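Local coordinates for membrane-bound lytic murein transglycosylase (Agrobacterium tumefaciens, PDB 2PNW), which probably cleaves the glycan strands of bacterial peptidoglycan as a lytic transglycosylase of the MltA family, at residues 104-109 with 118-123; 143-148 with 204-209; 155-160 with 164-169; 172-177 with 192-197; 179-184 with 236-241. One frame throughout, in Å; residues are numbered along the deposited sequence.

All five contacts lie within the MltA-specific insert domain. Following the chain from its N terminus, contact 1 closes first, joining strand 96-109 to strand 118-121. Contact 2 then opens at strand 145-149 and closes only at strand 201-209; within that span fall contact 3, which closes a short loop around helix 159-163, and contact 4, which brings strand 173-177 against strand 191-195. Contact 5 starts on helix 180-189, between the two segments of contact 4, and ends on helix 234-243, so it crosses contacts 2 and 4. Contacts 1 and 4, with centres about 4 Å apart, share one apolar core; contact 5 packs helices beside it, contact 2 ties the small three-stranded sheet to strand 201-209, and contact 3 lies farther out.

Contact 1 (104-109 with 118-123)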
# COMPACT_ATOMS: atom_id res chain seq x y z
N PRO A 104 6.08 -1.74 9.48
CA PRO A 104 7.07 -1.60 10.54
C PRO A 104 6.63 -2.11 11.89
O PRO A 104 5.42 -2.15 12.22
CB PRO A 104 7.32 -0.07 10.62
CG PRO A 104 6.68 0.52 9.36
CD PRO A 104 5.54 -0.43 9.07
N GLU A 105 7.60 -2.49 12.70
CA GLU A 105 7.37 -2.70 14.10
C GLU A 105 7.66 -1.36 14.79
O GLU A 105 8.72 -0.76 14.57
CB GLU A 105 8.31 -3.81 14.57
CG GLU A 105 8.06 -4.24 15.97
CD GLU A 105 8.86 -5.49 16.31
OE1 GLU A 105 8.48 -6.59 15.85
OE2 GLU A 105 9.86 -5.35 17.05
N LEU A 106 6.73 -0.89 15.62
CA LEU A 106 6.88 0.39 16.30
C LEU A 106 6.75 0.21 17.80
O LEU A 106 5.72 -0.28 18.28
CB LEU A 106 5.82 1.37 15.80
CG LEU A 106 5.85 2.81 16.33
CD1 LEU A 106 7.11 3.56 15.87
CD2 LEU A 106 4.61 3.59 15.93
N GLU A 107 7.79 0.59 18.56
CA GLU A 107 7.72 0.61 20.01
C GLU A 107 6.75 1.66 20.50
O GLU A 107 6.81 2.84 20.08
CB GLU A 107 9.11 0.88 20.63
CG GLU A 107 10.09 -0.26 20.38
CD GLU A 107 11.48 0.01 20.97
OE1 GLU A 107 11.71 1.09 21.59
OE2 GLU A 107 12.36 -0.86 20.78
N VAL A 108 5.88 1.25 21.43
CA VAL A 108 4.88 2.14 22.02
C VAL A 108 4.69 1.88 23.50
O VAL A 108 5.24 0.90 24.04
CB VAL A 108 3.50 2.01 21.30
CG1 VAL A 108 3.65 2.34 19.81
CG2 VAL A 108 2.92 0.59 21.48
N SER A 109 3.94 2.77 24.14
CA SER A 109 3.48 2.61 25.49
C SER A 109 1.99 2.92 25.59
O SER A 109 1.43 3.74 24.83
CB SER A 109 4.26 3.52 26.45
OG SER A 109 3.76 3.39 27.77
N TYR A 118 4.29 10.71 21.58
CA TYR A 118 3.69 10.93 20.27
C TYR A 118 2.49 10.02 20.07
O TYR A 118 2.67 8.83 19.82
CB TYR A 118 4.72 10.69 19.16
CG TYR A 118 5.95 11.57 19.31
CD1 TYR A 118 5.84 12.96 19.21
CD2 TYR A 118 7.21 11.00 19.57
CE1 TYR A 118 6.97 13.79 19.36
CE2 TYR A 118 8.36 11.83 19.73
CZ TYR A 118 8.21 13.22 19.61
OH TYR A 118 9.31 14.06 19.75
N PRO A 119 1.29 10.58 20.21
CA PRO A 119 0.09 9.73 20.15
C PRO A 119 -0.13 9.11 18.77
O PRO A 119 0.28 9.67 17.74
CB PRO A 119 -1.04 10.69 20.50
CG PRO A 119 -0.51 12.08 20.08
CD PRO A 119 0.96 12.00 20.47
N ILE A 120 -0.80 7.95 18.79
CA ILE A 120 -1.30 7.31 17.59
C ILE A 120 -2.82 7.33 17.74
O ILE A 120 -3.33 6.89 18.77
CB ILE A 120 -0.81 5.85 17.51
CG1 ILE A 120 0.72 5.82 17.54
CG2 ILE A 120 -1.34 5.20 16.23
CD1 ILE A 120 1.33 4.39 17.66
N TYR A 121 -3.54 7.89 16.76
CA TYR A 121 -4.96 8.18 16.94
C TYR A 121 -5.88 7.26 16.15
O TYR A 121 -5.58 6.93 14.99
CB TYR A 121 -5.26 9.61 16.48
CG TYR A 121 -4.75 10.70 17.40
CD1 TYR A 121 -5.29 10.86 18.69
CD2 TYR A 121 -3.74 11.58 16.98
CE1 TYR A 121 -4.83 11.90 19.55
CE2 TYR A 121 -3.27 12.62 17.82
CZ TYR A 121 -3.83 12.77 19.09
OH TYR A 121 -3.36 13.80 19.90
N ARG A 122 -7.02 6.90 16.75
CA ARG A 122 -8.13 6.27 16.02
C ARG A 122 -8.87 7.37 15.28
O ARG A 122 -8.64 8.56 15.52
CB ARG A 122 -9.18 5.68 16.99
CG ARG A 122 -8.76 4.58 17.90
CD ARG A 122 -10.03 4.08 18.66
NE ARG A 122 -10.38 4.86 19.84
CZ ARG A 122 -11.43 5.68 19.95
NH1 ARG A 122 -12.28 5.83 18.93
NH2 ARG A 122 -11.66 6.32 21.09
N ARG A 123 -9.82 6.97 14.42
CA ARG A 123 -10.58 7.95 13.67
C ARG A 123 -11.53 8.75 14.58
O ARG A 123 -12.37 8.17 15.28
CB ARG A 123 -11.40 7.23 12.59
CG ARG A 123 -12.15 8.18 11.66
CD ARG A 123 -13.01 7.33 10.73
NE ARG A 123 -13.74 8.18 9.79
CZ ARG A 123 -14.21 7.76 8.62
NH1 ARG A 123 -14.04 6.49 8.24
NH2 ARG A 123 -14.87 8.63 7.84
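With CG of Leu106 opposite the backbone nitrogen (chi1 -176°) and CG1 of Ile120 opposite the carbonyl carbon (chi1 -58°), the two side chains point at each other. Ile120 is extended on to CD1 (chi2 172°), and this methyl does all the touching on its side. It meets Leu106 CD2 tip to tip, Leu106 CD2 to Ile120 CD1 being 3.8 Å. The second partner is Val108, whose side chain crosses that of Ile120 at about a right angle, with Val108 CG1 3.8 Å from Ile120 CD1. One methyl thus touches two residues spaced two apart, both approaching from the strand 96-109 side and presenting their side chains on the same face; all three touching residues are buried, whereas Glu105 and Glu107 are exposed. The backbones stay well separated: the nearest CA atoms, those of Val108 and Tyr118, are 9.0 Å apart. The strands are not direct neighbours: 96-109 and 118-121 each pair antiparallel with strand 173-177, and the contact therefore reaches across from one to the other within the insert domain, a family grouped with the ribosomal protein L25 clan. Leu194 of strand 191-195 touches Leu106, Val108 and Ile120 alike. Leu183 of helix 180-189 covers Ile120 further, while Ala175 packs on Val108.

Contact 2 (143-148 with 204-209)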
# COMPACT_ATOMS: atom_id res chain seq x y z
N TYR A 143 -11.45 15.95 -2.12
CA TYR A 143 -11.37 15.56 -0.70
C TYR A 143 -12.40 14.45 -0.39
O TYR A 143 -13.59 14.61 -0.70
CB TYR A 143 -11.65 16.76 0.21
CG TYR A 143 -10.38 17.49 0.60
CD1 TYR A 143 -9.55 18.03 -0.38
CD2 TYR A 143 -10.00 17.61 1.94
CE1 TYR A 143 -8.35 18.69 -0.03
CE2 TYR A 143 -8.79 18.29 2.30
CZ TYR A 143 -7.99 18.83 1.29
OH TYR A 143 -6.81 19.50 1.61
N ALA A 144 -11.93 13.37 0.19
CA ALA A 144 -12.79 12.24 0.60
C ALA A 144 -13.25 12.32 2.06
O ALA A 144 -14.16 11.59 2.48
CB ALA A 144 -12.03 10.92 0.33
N PHE A 145 -12.65 13.24 2.84
CA PHE A 145 -12.99 13.40 4.25
C PHE A 145 -13.10 14.86 4.63
O PHE A 145 -12.47 15.73 4.02
CB PHE A 145 -11.94 12.75 5.17
CG PHE A 145 -11.74 11.29 4.92
CD1 PHE A 145 -12.51 10.34 5.60
CD2 PHE A 145 -10.80 10.86 4.00
CE1 PHE A 145 -12.31 8.96 5.37
CE2 PHE A 145 -10.61 9.49 3.74
CZ PHE A 145 -11.37 8.55 4.45
N GLY A 146 -13.92 15.13 5.63
CA GLY A 146 -14.07 16.50 6.13
C GLY A 146 -14.43 16.47 7.60
O GLY A 146 -14.62 15.40 8.18
N LYS A 147 -14.51 17.64 8.20
CA LYS A 147 -14.85 17.78 9.61
C LYS A 147 -16.32 18.18 9.76
O LYS A 147 -16.74 19.21 9.21
CB LYS A 147 -13.94 18.82 10.26
CG LYS A 147 -14.28 19.18 11.68
CD LYS A 147 -13.26 20.17 12.22
CE LYS A 147 -13.85 21.04 13.31
NZ LYS A 147 -13.74 20.39 14.63
N ALA A 148 -17.11 17.36 10.46
CA ALA A 148 -18.51 17.69 10.71
C ALA A 148 -18.57 18.60 11.93
O ALA A 148 -18.06 18.25 12.98
CB ALA A 148 -19.35 16.40 10.96
N ILE A 204 -2.06 -2.35 13.82
CA ILE A 204 -2.93 -1.24 13.41
C ILE A 204 -2.83 -1.12 11.89
O ILE A 204 -1.81 -1.48 11.30
CB ILE A 204 -2.56 0.10 14.10
CG1 ILE A 204 -1.10 0.50 13.76
CG2 ILE A 204 -2.80 -0.00 15.65
CD1 ILE A 204 -0.65 1.96 14.28
N THR A 205 -3.89 -0.59 11.27
CA THR A 205 -3.90 -0.41 9.83
C THR A 205 -4.75 0.83 9.51
O THR A 205 -5.57 1.26 10.34
CB THR A 205 -4.48 -1.68 9.13
OG1 THR A 205 -4.27 -1.59 7.71
CG2 THR A 205 -5.95 -1.85 9.44
N TYR A 206 -4.54 1.38 8.33
CA TYR A 206 -5.24 2.58 7.87
C TYR A 206 -6.77 2.45 8.11
O TYR A 206 -7.37 1.42 7.72
CB TYR A 206 -4.96 2.77 6.38
CG TYR A 206 -5.80 3.83 5.71
CD1 TYR A 206 -5.34 5.14 5.59
CD2 TYR A 206 -7.07 3.53 5.22
CE1 TYR A 206 -6.14 6.14 4.99
CE2 TYR A 206 -7.88 4.52 4.60
CZ TYR A 206 -7.40 5.82 4.49
OH TYR A 206 -8.18 6.79 3.90
N ALA A 207 -7.37 3.47 8.71
CA ALA A 207 -8.83 3.58 8.80
C ALA A 207 -9.39 4.75 8.03
O ALA A 207 -10.48 4.63 7.44
CB ALA A 207 -9.26 3.71 10.28
N ALA A 208 -8.71 5.90 8.09
CA ALA A 208 -9.17 7.13 7.44
C ALA A 208 -8.00 8.10 7.43
O ALA A 208 -6.92 7.75 7.90
CB ALA A 208 -10.36 7.74 8.22
N LYS A 209 -8.23 9.30 6.90
CA LYS A 209 -7.19 10.32 6.87
C LYS A 209 -7.82 11.70 6.92
O LYS A 209 -8.98 11.87 6.58
CB LYS A 209 -6.29 10.15 5.64
CG LYS A 209 -7.04 10.27 4.28
CD LYS A 209 -6.12 9.93 3.09
CE LYS A 209 -6.95 9.99 1.81
NZ LYS A 209 -6.06 9.91 0.61
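This is a single-ring packing contact in which Phe145, at the start of strand 145-148, lies against the far end of strand 204-209. The two strand segments approach to 8.4 Å between axes with their directions 70° apart, so they are not paired, and the joining is done by side chains and backbone atoms around one ring. Lys209 contributes most: its carbonyl O comes within 3.3 Å of Phe145 CG, and its amide N stands 3.9 Å above the ring plane, displaced toward the rim. That amide is buried here and has no hydrogen-bond partner in the model. Lys209 CG sits between the backbone N and the carbonyl carbon (chi1 60°), which lays the extended lysine chain across the phenylalanine at about a right angle, with Lys209 CG 3.7 Å from Phe145 CE2. Phe145 belongs to a small antiparallel sheet of strands 127-129, 145-149 and 152-154, whereas strand 201-209 pairs with strand 259-263 and carries a classic beta bulge at Ala207 and Ala208. From within the bulge, Ala208 CB meets Phe145 CE1 at 3.7 Å. Tyr206 comes from the opposite direction, its OH 3.6 Å from Phe145 CE2, and its own ring has Ala208 N 3.7 Å above its centre. Leu127 and Arg123 also pack on both Phe145 and Ala208.

Contact 3 (155-160 with 164-169)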
# COMPACT_ATOMS: atom_id res chain seq x y z
N TYR A 155 -12.88 21.80 6.40
CA TYR A 155 -11.68 20.97 6.24
C TYR A 155 -11.18 20.48 7.60
O TYR A 155 -11.16 21.25 8.58
CB TYR A 155 -10.57 21.77 5.50
CG TYR A 155 -10.92 21.99 4.05
CD1 TYR A 155 -10.90 20.94 3.13
CD2 TYR A 155 -11.34 23.26 3.61
CE1 TYR A 155 -11.25 21.14 1.79
CE2 TYR A 155 -11.71 23.47 2.28
CZ TYR A 155 -11.66 22.41 1.39
OH TYR A 155 -11.98 22.61 0.10
N PHE A 156 -10.73 19.22 7.66
CA PHE A 156 -10.19 18.69 8.90
C PHE A 156 -8.78 19.29 9.09
O PHE A 156 -8.10 19.57 8.09
CB PHE A 156 -10.14 17.15 8.87
CG PHE A 156 -9.99 16.55 10.22
CD1 PHE A 156 -11.10 16.33 11.04
CD2 PHE A 156 -8.70 16.27 10.73
CE1 PHE A 156 -10.94 15.79 12.34
CE2 PHE A 156 -8.54 15.76 12.01
CZ PHE A 156 -9.65 15.52 12.80
N PRO A 157 -8.37 19.55 10.35
CA PRO A 157 -7.00 20.02 10.60
C PRO A 157 -5.92 19.18 9.89
O PRO A 157 -6.14 18.01 9.59
CB PRO A 157 -6.88 19.86 12.11
CG PRO A 157 -8.25 20.13 12.60
CD PRO A 157 -9.15 19.45 11.61
N ASP A 158 -4.75 19.78 9.62
CA ASP A 158 -3.66 19.05 8.94
C ASP A 158 -2.69 18.44 9.95
O ASP A 158 -2.87 18.59 11.13
CB ASP A 158 -2.92 19.95 7.92
CG ASP A 158 -2.20 21.13 8.56
OD1 ASP A 158 -2.17 21.26 9.80
OD2 ASP A 158 -1.64 21.94 7.79
N ARG A 159 -1.68 17.73 9.44
CA ARG A 159 -0.71 17.03 10.29
C ARG A 159 -0.13 17.98 11.35
O ARG A 159 -0.06 17.64 12.55
CB ARG A 159 0.41 16.45 9.40
CG ARG A 159 1.56 15.78 10.19
CD ARG A 159 2.60 15.18 9.26
NE ARG A 159 2.06 14.08 8.47
CZ ARG A 159 1.84 12.85 8.97
NH1 ARG A 159 2.13 12.59 10.24
NH2 ARG A 159 1.34 11.91 8.17
N ARG A 160 0.24 19.19 10.93
CA ARG A 160 0.83 20.13 11.92
C ARG A 160 -0.12 20.40 13.08
O ARG A 160 0.28 20.35 14.26
CB ARG A 160 1.22 21.46 11.25
CG ARG A 160 1.73 22.48 12.27
CD ARG A 160 2.30 23.71 11.56
NE ARG A 160 2.77 24.68 12.55
CZ ARG A 160 3.62 25.68 12.30
NH1 ARG A 160 4.10 25.85 11.06
NH2 ARG A 160 3.97 26.51 13.27
N GLU A 164 0.42 19.44 16.94
CA GLU A 164 0.45 20.54 17.93
C GLU A 164 -0.64 20.41 19.00
O GLU A 164 -0.73 21.24 19.93
CB GLU A 164 0.35 21.91 17.23
CG GLU A 164 1.57 22.28 16.40
CD GLU A 164 1.37 23.61 15.64
OE1 GLU A 164 0.20 23.99 15.33
OE2 GLU A 164 2.38 24.24 15.33
N GLY A 165 -1.49 19.38 18.87
CA GLY A 165 -2.38 18.99 19.98
C GLY A 165 -3.89 19.16 19.84
O GLY A 165 -4.62 19.07 20.84
N CYS A 166 -4.42 19.33 18.63
CA CYS A 166 -5.85 19.67 18.55
C CYS A 166 -6.80 18.51 18.91
O CYS A 166 -8.02 18.74 19.08
CB CYS A 166 -6.22 20.28 17.19
SG CYS A 166 -6.09 19.14 15.80
N LEU A 167 -6.27 17.30 19.01
CA LEU A 167 -7.09 16.10 19.35
C LEU A 167 -6.90 15.58 20.78
O LEU A 167 -7.44 14.53 21.15
CB LEU A 167 -6.81 14.97 18.36
CG LEU A 167 -7.14 15.23 16.87
CD1 LEU A 167 -6.83 13.96 16.02
CD2 LEU A 167 -8.59 15.67 16.66
N ARG A 168 -6.09 16.28 21.57
CA ARG A 168 -5.75 15.83 22.93
C ARG A 168 -6.95 15.79 23.87
O ARG A 168 -7.87 16.60 23.75
CB ARG A 168 -4.72 16.77 23.58
CG ARG A 168 -3.33 16.73 22.97
CD ARG A 168 -2.42 17.66 23.77
NE ARG A 168 -1.97 17.01 25.01
CZ ARG A 168 -1.64 17.64 26.14
NH1 ARG A 168 -1.72 18.97 26.23
NH2 ARG A 168 -1.24 16.94 27.19
N GLY A 169 -6.91 14.87 24.82
CA GLY A 169 -7.88 14.85 25.92
C GLY A 169 -9.24 14.30 25.54
O GLY A 169 -10.24 14.56 26.21
O HOH W 1 1.77 27.00 15.58
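Arg160 and Glu164 run obliquely past one another, four residues apart, with their guanidinium and carboxylate planes 82° apart. Because the planes are nearly perpendicular, the groups do not lie flat in a paired, two-bond bridge. Instead Arg160 NE donates to Glu164 OE2 at 2.8 Å: the oxygen lies near the guanidinium plane, but the donor stands above the carboxylate plane. Arg160 reaches this position with CG opposite the backbone N (chi1 176°) and its chain extended from CG to NE, and Glu164 is likewise extended beyond CG. A water completes a ring, accepting from Arg160 NH2 at 3.2 Å and donating to Glu164 OE2 at 2.8 Å.

In the backbone, Glu164 N bonds to Arg160 O at 2.8 Å, closing the last turn of helix 159-163. Asp158 caps its start, accepting from Ala161 N, and Gly165, with positive phi, ends it in a Schellman motif. Past the glycine the chain folds back, so that Cys166 SG rests 3.8 Å from Pro157 CB, and Leu167 CD2 lies 4.0 Å from Phe156 CZ, at an oblique angle to the ring. Chemically, Glu164 OE2 takes two bonds, one from Arg160 NE and one from the water, which probably stabilises the carboxylate charge.

Contact 4 (172-177 with 192-197)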
# COMPACT_ATOMS: atom_id res chain seq x y z
N LEU A 172 -8.82 9.43 22.24
CA LEU A 172 -8.65 8.90 20.88
C LEU A 172 -7.36 8.14 20.62
O LEU A 172 -7.16 7.61 19.53
CB LEU A 172 -8.80 10.04 19.86
CG LEU A 172 -10.21 10.64 19.73
CD1 LEU A 172 -10.15 11.95 18.91
CD2 LEU A 172 -11.15 9.60 19.08
N GLU A 173 -6.47 8.06 21.62
CA GLU A 173 -5.16 7.45 21.41
C GLU A 173 -5.26 5.93 21.51
O GLU A 173 -5.93 5.41 22.42
CB GLU A 173 -4.14 7.98 22.46
CG GLU A 173 -4.01 9.53 22.50
CD GLU A 173 -5.01 10.24 23.39
OE1 GLU A 173 -5.84 9.57 24.08
OE2 GLU A 173 -5.00 11.51 23.37
N ILE A 174 -4.62 5.25 20.57
CA ILE A 174 -4.40 3.79 20.60
C ILE A 174 -3.19 3.48 21.50
O ILE A 174 -3.23 2.54 22.29
CB ILE A 174 -4.15 3.26 19.17
CG1 ILE A 174 -5.40 3.50 18.29
CG2 ILE A 174 -3.74 1.75 19.16
CD1 ILE A 174 -5.16 3.31 16.79
N ALA A 175 -2.14 4.29 21.38
CA ALA A 175 -0.88 4.15 22.12
C ALA A 175 -0.03 5.40 21.86
O ALA A 175 -0.43 6.26 21.08
CB ALA A 175 -0.11 2.88 21.70
N TRP A 176 1.15 5.47 22.50
CA TRP A 176 2.08 6.58 22.35
C TRP A 176 3.43 6.06 21.93
O TRP A 176 3.97 5.16 22.56
CB TRP A 176 2.25 7.33 23.68
CG TRP A 176 1.19 8.33 23.95
CD1 TRP A 176 1.22 9.68 23.65
CD2 TRP A 176 -0.06 8.09 24.58
NE1 TRP A 176 0.06 10.28 24.05
CE2 TRP A 176 -0.74 9.32 24.64
CE3 TRP A 176 -0.67 6.95 25.12
CZ2 TRP A 176 -1.99 9.45 25.21
CZ3 TRP A 176 -1.92 7.07 25.66
CH2 TRP A 176 -2.58 8.31 25.70
N ALA A 177 3.98 6.62 20.85
CA ALA A 177 5.31 6.24 20.34
C ALA A 177 6.37 7.17 20.97
O ALA A 177 6.03 8.20 21.55
CB ALA A 177 5.32 6.37 18.82
N ALA A 192 1.19 -1.01 11.00
CA ALA A 192 2.34 -1.30 11.85
C ALA A 192 2.00 -2.40 12.82
O ALA A 192 0.83 -2.62 13.12
CB ALA A 192 2.73 -0.06 12.65
N ARG A 193 3.05 -3.06 13.32
CA ARG A 193 2.92 -3.90 14.51
C ARG A 193 3.42 -3.11 15.72
O ARG A 193 4.59 -2.79 15.79
CB ARG A 193 3.75 -5.18 14.33
CG ARG A 193 3.30 -5.98 13.13
CD ARG A 193 3.54 -7.48 13.25
NE ARG A 193 4.65 -7.83 14.13
CZ ARG A 193 4.66 -8.92 14.90
NH1 ARG A 193 3.61 -9.74 14.89
NH2 ARG A 193 5.71 -9.19 15.68
N LEU A 194 2.52 -2.78 16.64
CA LEU A 194 2.89 -2.01 17.83
C LEU A 194 3.38 -2.98 18.92
O LEU A 194 2.69 -3.98 19.22
CB LEU A 194 1.68 -1.22 18.35
CG LEU A 194 0.93 -0.29 17.37
CD1 LEU A 194 -0.11 0.49 18.14
CD2 LEU A 194 1.96 0.66 16.68
N VAL A 195 4.55 -2.71 19.48
CA VAL A 195 5.12 -3.57 20.53
C VAL A 195 5.23 -2.76 21.82
O VAL A 195 5.88 -1.70 21.85
CB VAL A 195 6.51 -4.12 20.16
CG1 VAL A 195 6.93 -5.24 21.15
CG2 VAL A 195 6.50 -4.69 18.77
N PHE A 196 4.59 -3.26 22.88
CA PHE A 196 4.52 -2.53 24.15
C PHE A 196 5.66 -3.02 25.08
O PHE A 196 6.27 -4.06 24.80
CB PHE A 196 3.16 -2.78 24.80
CG PHE A 196 2.01 -2.09 24.10
CD1 PHE A 196 1.44 -0.95 24.66
CD2 PHE A 196 1.48 -2.60 22.93
CE1 PHE A 196 0.36 -0.30 24.03
CE2 PHE A 196 0.40 -1.97 22.28
CZ PHE A 196 -0.16 -0.82 22.85
N PRO A 197 5.94 -2.30 26.17
CA PRO A 197 7.07 -2.64 27.05
C PRO A 197 6.90 -3.98 27.77
O PRO A 197 7.88 -4.58 28.20
CB PRO A 197 7.10 -1.47 28.04
CG PRO A 197 6.39 -0.36 27.35
CD PRO A 197 5.26 -1.09 26.66
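Ile174 and Leu194 meet through one methyl each, Ile174 CG2 standing 4.0 Å from Leu194 CD1, with their side chains crossing at about a right angle. In Ile174 the chi1 of -63° sets CG1 opposite the carbonyl carbon and puts the short branch, CG2, opposite the backbone N, and it is this branch that faces the leucine. Leu194 has CG opposite its carbonyl carbon (chi1 -53°) and an extended chi2 that carries CD1 forward. The same CD1 is 4.3 Å from Ala175 CB, a looser touch. Ala175 directs its CB at the other segment, where the ring of Phe196 arrives obliquely. Phe196 CG lies opposite the carbonyl carbon (chi1 -72°), which brings CZ to 3.9 Å and CE1 to 4.0 Å from Ala175 CB.

The chain turns a corner at Ile174, so Ile174 and Ala175 can both present methyls here although they are adjacent in sequence. Ile204 of strand 201-209 packs against both Ile174 and Leu194, and Val108 against both Ala175 and Phe196. The CA atoms of Ala175 and Leu194 are 8.4 Å apart, since strand 96-109 lies between, antiparallel to 173-177 and parallel to 191-195. Apolar side chains of two strands that flank strand 96-109 meet over it, consistent with strong curling of the sheet in the insert domain.

Contact 5 (179-184 with 236-241); sequences SKVDLF and TIRQWL
Asp182 and Arg238 form a salt bridge across two helices, with Asp182 OD1 2.8 Å from Arg238 NH1. The bond is weak by angle, N-H...O being 128°, although the oxygen lies at the guanidinium edge, near its plane. The carboxylate and guanidinium planes are 62° apart, and of the two carboxylate oxygens OD1 makes the bond. A water adds a second link: lying in the guanidinium plane, it accepts from Arg238 NH2 at 2.8 Å and donates to Asp182 O at 2.9 Å. Alongside, Val181 CG1 packs on Leu241 CD1 at 3.9 Å, the two side chains crossing at a slant.

The helices, 180-184 and 236-241 in these segments, run roughly antiparallel at 151°, with axes 11.2 Å apart at closest, a wide spacing bridged by side chains. Arg238 spans it with its chain extended from CG to NE, the last torsion then turning the guanidinium. Further out, Phe185 makes a cation-pi contact with Arg238, and Arg238 NH2 also makes a weak bond to Tyr102 OH. The backbone of Asp182 is held at the helix start: Ser179, the N-cap, accepts from Asp182 N at 3.0 Å through OG. Leu241 is backed by Ile217 of helix 217-223 and Val248 of helix 248-252.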
# COMPACT_ATOMS: atom_id res chain seq x y z
N SER A 179 9.30 7.84 19.02
CA SER A 179 10.00 8.42 17.85
C SER A 179 9.01 9.05 16.87
O SER A 179 8.18 8.34 16.28
CB SER A 179 10.83 7.37 17.14
OG SER A 179 11.29 7.84 15.88
N LYS A 180 9.10 10.37 16.66
CA LYS A 180 8.19 10.99 15.68
C LYS A 180 8.49 10.56 14.25
O LYS A 180 7.57 10.42 13.44
CB LYS A 180 8.07 12.53 15.86
CG LYS A 180 9.22 13.37 15.42
CD LYS A 180 8.97 14.83 15.86
CE LYS A 180 10.26 15.58 16.05
NZ LYS A 180 9.96 16.97 16.56
N VAL A 181 9.77 10.31 13.93
CA VAL A 181 10.11 9.89 12.59
C VAL A 181 9.63 8.46 12.31
O VAL A 181 9.12 8.16 11.23
CB VAL A 181 11.61 10.08 12.27
CG1 VAL A 181 11.93 9.45 10.90
CG2 VAL A 181 11.93 11.59 12.24
N ASP A 182 9.78 7.57 13.30
CA ASP A 182 9.36 6.19 13.11
C ASP A 182 7.84 6.19 12.91
O ASP A 182 7.33 5.46 12.04
CB ASP A 182 9.75 5.32 14.31
CG ASP A 182 11.25 4.94 14.32
OD1 ASP A 182 11.94 5.18 13.32
OD2 ASP A 182 11.73 4.41 15.35
N LEU A 183 7.12 6.98 13.71
CA LEU A 183 5.67 7.07 13.55
C LEU A 183 5.28 7.68 12.19
O LEU A 183 4.32 7.22 11.53
CB LEU A 183 5.05 7.86 14.69
CG LEU A 183 3.54 8.10 14.58
CD1 LEU A 183 2.75 6.78 14.47
CD2 LEU A 183 3.12 8.90 15.80
N PHE A 184 5.98 8.73 11.76
CA PHE A 184 5.77 9.26 10.41
C PHE A 184 5.86 8.19 9.34
O PHE A 184 4.98 8.09 8.45
CB PHE A 184 6.74 10.45 10.10
CG PHE A 184 6.45 11.14 8.78
CD1 PHE A 184 5.57 12.22 8.73
CD2 PHE A 184 7.02 10.68 7.60
CE1 PHE A 184 5.31 12.89 7.52
CE2 PHE A 184 6.75 11.33 6.37
CZ PHE A 184 5.87 12.44 6.35
N THR A 236 18.61 6.88 3.78
CA THR A 236 19.27 8.20 3.75
C THR A 236 18.35 9.34 4.19
O THR A 236 18.80 10.33 4.77
CB THR A 236 19.90 8.53 2.39
OG1 THR A 236 18.88 8.70 1.39
CG2 THR A 236 20.83 7.40 1.94
N ILE A 237 17.05 9.18 3.93
CA ILE A 237 16.06 10.14 4.41
C ILE A 237 16.02 10.12 5.94
O ILE A 237 16.07 11.16 6.60
CB ILE A 237 14.65 9.86 3.81
CG1 ILE A 237 14.63 10.12 2.28
CG2 ILE A 237 13.58 10.74 4.49
CD1 ILE A 237 13.34 9.56 1.56
N ARG A 238 15.95 8.92 6.52
CA ARG A 238 15.95 8.79 7.98
C ARG A 238 17.26 9.34 8.58
O ARG A 238 17.24 9.99 9.62
CB ARG A 238 15.79 7.33 8.36
CG ARG A 238 14.35 6.78 8.23
CD ARG A 238 14.40 5.28 8.61
NE ARG A 238 13.11 4.57 8.50
CZ ARG A 238 12.19 4.51 9.47
NH1 ARG A 238 12.37 5.17 10.60
NH2 ARG A 238 11.09 3.78 9.30
N GLN A 239 18.39 9.08 7.93
CA GLN A 239 19.69 9.63 8.42
C GLN A 239 19.65 11.16 8.43
O GLN A 239 20.08 11.80 9.40
CB GLN A 239 20.86 9.14 7.54
CG GLN A 239 22.27 9.51 8.12
CD GLN A 239 22.50 8.93 9.50
OE1 GLN A 239 22.46 7.71 9.68
NE2 GLN A 239 22.72 9.79 10.48
N TRP A 240 19.17 11.75 7.33
CA TRP A 240 19.10 13.23 7.22
C TRP A 240 18.26 13.78 8.35
O TRP A 240 18.66 14.72 9.04
CB TRP A 240 18.52 13.69 5.87
CG TRP A 240 18.63 15.20 5.72
CD1 TRP A 240 19.66 15.89 5.11
CD2 TRP A 240 17.71 16.19 6.19
NE1 TRP A 240 19.43 17.24 5.19
CE2 TRP A 240 18.25 17.46 5.85
CE3 TRP A 240 16.49 16.14 6.89
CZ2 TRP A 240 17.61 18.66 6.17
CZ3 TRP A 240 15.85 17.34 7.22
CH2 TRP A 240 16.42 18.59 6.86
N LEU A 241 17.10 13.16 8.58
CA LEU A 241 16.22 13.58 9.66
C LEU A 241 16.86 13.39 11.05
O LEU A 241 16.71 14.22 11.92
CB LEU A 241 14.89 12.81 9.56
CG LEU A 241 13.99 13.23 8.38
CD1 LEU A 241 12.89 12.12 8.19
CD2 LEU A 241 13.38 14.64 8.56
O HOH W 2 9.08 3.35 11.23